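Local coordinates for KLLA0E08119p (Kluyveromyces lactis, PDB 3VA7), which is the urea carboxylase part of a bifunctional enzyme and probably carboxylates urea to urea-1-carboxylate, using biotin and ATP, the first step of urea breakdown by the allophanate route, at residues P528-T533 with P537-H542. Residues are numbered along the deposited sequence; the frame is centred on the assembly and turned at random.
Sequences PALEIT and PKLLFH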
ATOM      1  N   PRO A 528      16.786  -6.890   2.387  1.00 33.54           N
ATOM      2  CA  PRO A 528      15.881  -6.341   3.372  1.00 33.25           C
ATOM      3  C   PRO A 528      15.940  -7.125   4.681  1.00 32.91           C
ATOM      4  O   PRO A 528      16.237  -8.329   4.674  1.00 32.77           O
ATOM      5  CB  PRO A 528      14.521  -6.509   2.711  1.00 32.90           C
ATOM      6  CG  PRO A 528      14.695  -7.706   1.917  1.00 34.11           C
ATOM      7  CD  PRO A 528      16.081  -7.681   1.376  1.00 33.07           C
ATOM      8  N   ALA A 529      15.579  -6.438   5.763  1.00 32.42           N
ATOM      9  CA  ALA A 529      15.754  -6.877   7.131  1.00 32.13           C
ATOM     10  C   ALA A 529      14.552  -6.377   7.918  1.00 31.65           C
ATOM     11  O   ALA A 529      13.767  -5.616   7.370  1.00 31.53           O
ATOM     12  CB  ALA A 529      17.050  -6.258   7.683  1.00 31.91           C
ATOM     13  N   LEU A 530      14.396  -6.766   9.186  1.00 31.35           N
ATOM     14  CA  LEU A 530      13.289  -6.203   9.979  1.00 32.19           C
ATOM     15  C   LEU A 530      13.739  -5.117  10.938  1.00 32.80           C
ATOM     16  O   LEU A 530      14.725  -5.261  11.654  1.00 33.48           O
ATOM     17  CB  LEU A 530      12.529  -7.276  10.767  1.00 32.30           C
ATOM     18  CG  LEU A 530      11.929  -8.483  10.002  1.00 33.49           C
ATOM     19  CD1 LEU A 530      11.390  -9.528  10.982  1.00 30.52           C
ATOM     20  CD2 LEU A 530      10.865  -8.036   8.960  1.00 30.10           C
ATOM     21  N   GLU A 531      13.020  -4.010  10.938  1.00 33.40           N
ATOM     22  CA  GLU A 531      13.182  -3.004  11.953  1.00 33.02           C
ATOM     23  C   GLU A 531      12.211  -3.348  13.048  1.00 33.94           C
ATOM     24  O   GLU A 531      10.973  -3.416  12.801  1.00 34.07           O
ATOM     25  CB  GLU A 531      12.832  -1.620  11.409  1.00 33.00           C
ATOM     26  CG  GLU A 531      12.775  -0.557  12.469  1.00 30.29           C
ATOM     27  CD  GLU A 531      12.832   0.819  11.864  1.00 31.70           C
ATOM     28  OE1 GLU A 531      11.783   1.507  11.843  1.00 32.95           O
ATOM     29  OE2 GLU A 531      13.921   1.231  11.397  1.00 32.57           O
ATOM     30  N   ILE A 532      12.777  -3.578  14.241  1.00 33.68           N
ATOM     31  CA  ILE A 532      11.999  -3.744  15.465  1.00 32.80           C
ATOM     32  C   ILE A 532      11.968  -2.453  16.246  1.00 32.29           C
ATOM     33  O   ILE A 532      12.997  -1.886  16.531  1.00 32.40           O
ATOM     34  CB  ILE A 532      12.578  -4.875  16.340  1.00 33.08           C
ATOM     35  CG1 ILE A 532      12.065  -6.207  15.811  1.00 35.49           C
ATOM     36  CG2 ILE A 532      12.156  -4.779  17.823  1.00 28.50           C
ATOM     37  CD1 ILE A 532      13.091  -7.087  15.234  1.00 38.05           C
ATOM     38  N   THR A 533      10.782  -2.034  16.640  1.00 31.93           N
ATOM     39  CA  THR A 533      10.624  -0.844  17.429  1.00 32.34           C
ATOM     40  C   THR A 533       9.990  -1.161  18.791  1.00 33.67           C
ATOM     41  O   THR A 533       8.871  -1.665  18.825  1.00 34.68           O
ATOM     42  CB  THR A 533       9.641   0.154  16.725  1.00 32.33           C
ATOM     43  OG1 THR A 533       9.912   0.242  15.308  1.00 30.49           O
ATOM     44  CG2 THR A 533       9.616   1.548  17.445  1.00 28.33           C
ATOM     45  N   PRO A 537       9.116  -9.335  17.685  1.00 41.10           N
ATOM     46  CA  PRO A 537       8.208 -10.449  17.348  1.00 41.45           C
ATOM     47  C   PRO A 537       8.709 -11.760  17.906  1.00 42.19           C
ATOM     48  O   PRO A 537       9.873 -11.832  18.272  1.00 42.89           O
ATOM     49  CB  PRO A 537       8.368 -10.536  15.836  1.00 40.85           C
ATOM     50  CG  PRO A 537       9.821 -10.177  15.619  1.00 39.87           C
ATOM     51  CD  PRO A 537      10.037  -9.028  16.568  1.00 40.59           C
ATOM     52  N   LYS A 538       7.885 -12.798  17.963  1.00 42.95           N
ATOM     53  CA  LYS A 538       8.471 -14.131  18.075  1.00 43.87           C
ATOM     54  C   LYS A 538       8.208 -14.837  16.767  1.00 43.69           C
ATOM     55  O   LYS A 538       7.100 -14.796  16.262  1.00 43.60           O
ATOM     56  CB  LYS A 538       8.071 -14.956  19.344  1.00 44.37           C
ATOM     57  CG  LYS A 538       6.734 -14.647  20.051  1.00 48.81           C
ATOM     58  CD  LYS A 538       6.756 -14.646  21.646  1.00 52.91           C
ATOM     59  CE  LYS A 538       7.315 -15.949  22.319  1.00 56.41           C
ATOM     60  NZ  LYS A 538       6.789 -17.269  21.790  1.00 56.34           N
ATOM     61  N   LEU A 539       9.244 -15.444  16.206  1.00 43.34           N
ATOM     62  CA  LEU A 539       9.148 -16.007  14.886  1.00 44.08           C
ATOM     63  C   LEU A 539       9.447 -17.499  14.876  1.00 44.96           C
ATOM     64  O   LEU A 539      10.362 -17.941  15.540  1.00 45.63           O
ATOM     65  CB  LEU A 539      10.141 -15.308  13.954  1.00 43.81           C
ATOM     66  CG  LEU A 539      10.256 -13.781  13.958  1.00 42.81           C
ATOM     67  CD1 LEU A 539      11.427 -13.404  13.031  1.00 39.17           C
ATOM     68  CD2 LEU A 539       8.931 -13.116  13.532  1.00 37.61           C
ATOM     69  N   LEU A 540       8.686 -18.264  14.103  1.00 45.50           N
ATOM     70  CA  LEU A 540       8.964 -19.665  13.900  1.00 46.26           C
ATOM     71  C   LEU A 540       9.633 -19.835  12.544  1.00 46.63           C
ATOM     72  O   LEU A 540       9.155 -19.351  11.536  1.00 46.64           O
ATOM     73  CB  LEU A 540       7.673 -20.488  13.982  1.00 46.56           C
ATOM     74  CG  LEU A 540       7.588 -21.978  13.567  1.00 47.64           C
ATOM     75  CD1 LEU A 540       8.792 -22.779  14.053  1.00 49.08           C
ATOM     76  CD2 LEU A 540       6.286 -22.606  14.104  1.00 47.58           C
ATOM     77  N   PHE A 541      10.757 -20.518  12.524  1.00 47.13           N
ATOM     78  CA  PHE A 541      11.465 -20.680  11.286  1.00 47.77           C
ATOM     79  C   PHE A 541      11.155 -22.045  10.694  1.00 49.06           C
ATOM     80  O   PHE A 541      11.211 -23.059  11.412  1.00 49.89           O
ATOM     81  CB  PHE A 541      12.956 -20.506  11.521  1.00 46.71           C
ATOM     82  CG  PHE A 541      13.410 -19.092  11.460  1.00 44.45           C
ATOM     83  CD1 PHE A 541      14.006 -18.590  10.305  1.00 43.96           C
ATOM     84  CD2 PHE A 541      13.251 -18.256  12.543  1.00 42.44           C
ATOM     85  CE1 PHE A 541      14.436 -17.281  10.248  1.00 43.26           C
ATOM     86  CE2 PHE A 541      13.668 -16.932  12.491  1.00 40.84           C
ATOM     87  CZ  PHE A 541      14.246 -16.441  11.357  1.00 41.21           C
ATOM     88  N   HIS A 542      10.839 -22.069   9.401  1.00 49.26           N
ATOM     89  CA  HIS A 542      10.367 -23.289   8.759  1.00 50.18           C
ATOM     90  C   HIS A 542      11.435 -23.896   7.916  1.00 50.25           C
ATOM     91  O   HIS A 542      11.238 -24.909   7.212  1.00 50.20           O
ATOM     92  CB  HIS A 542       9.131 -22.999   7.924  1.00 49.98           C
ATOM     93  CG  HIS A 542       7.908 -22.937   8.753  1.00 51.40           C
ATOM     94  ND1 HIS A 542       7.218 -21.766   8.977  1.00 51.77           N
ATOM     95  CD2 HIS A 542       7.297 -23.890   9.497  1.00 53.27           C
ATOM     96  CE1 HIS A 542       6.198 -22.009   9.781  1.00 52.62           C
ATOM     97  NE2 HIS A 542       6.225 -23.289  10.112  1.00 53.92           N
TER
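A chi1 of -82° sets CG1 of I532 beside its backbone N and anti to the carbonyl carbon, which brings this branch to the ring of P537; CG2 lies instead beside the carbonyl carbon. CG1 of I532 abuts the CD corner of the P537 ring, 3.6 Å away, while CD1 of I532 runs alongside, staying at 3.9 Å from CD of P537. The second meeting is looser: in L530 and L539 alike the extended chi2, 172° in L530, carries a methyl outward, and CD1 of L530 comes to 4.4 Å from CD1 of L539. L530 and I532 alternate with E531, whose side chain leaves on the other face of the strand and forms a salt bridge with R699 and hydrogen bonds with Y589 and the backbone of M509. Strands 529-533 and 538-541 belong to two different antiparallel sheets, joined here by a short connection, so the contact is a sheet-to-sheet one within the carboxyltransferase region assigned to subdomains A and B. F478 and L590 add to the apolar layer, each touching both L530 and L539. All four touching residues are buried and meet through carbon alone; with only 123 Å² buried between the segments, the pairing is a small, non-directional part of a wider hydrophobic core.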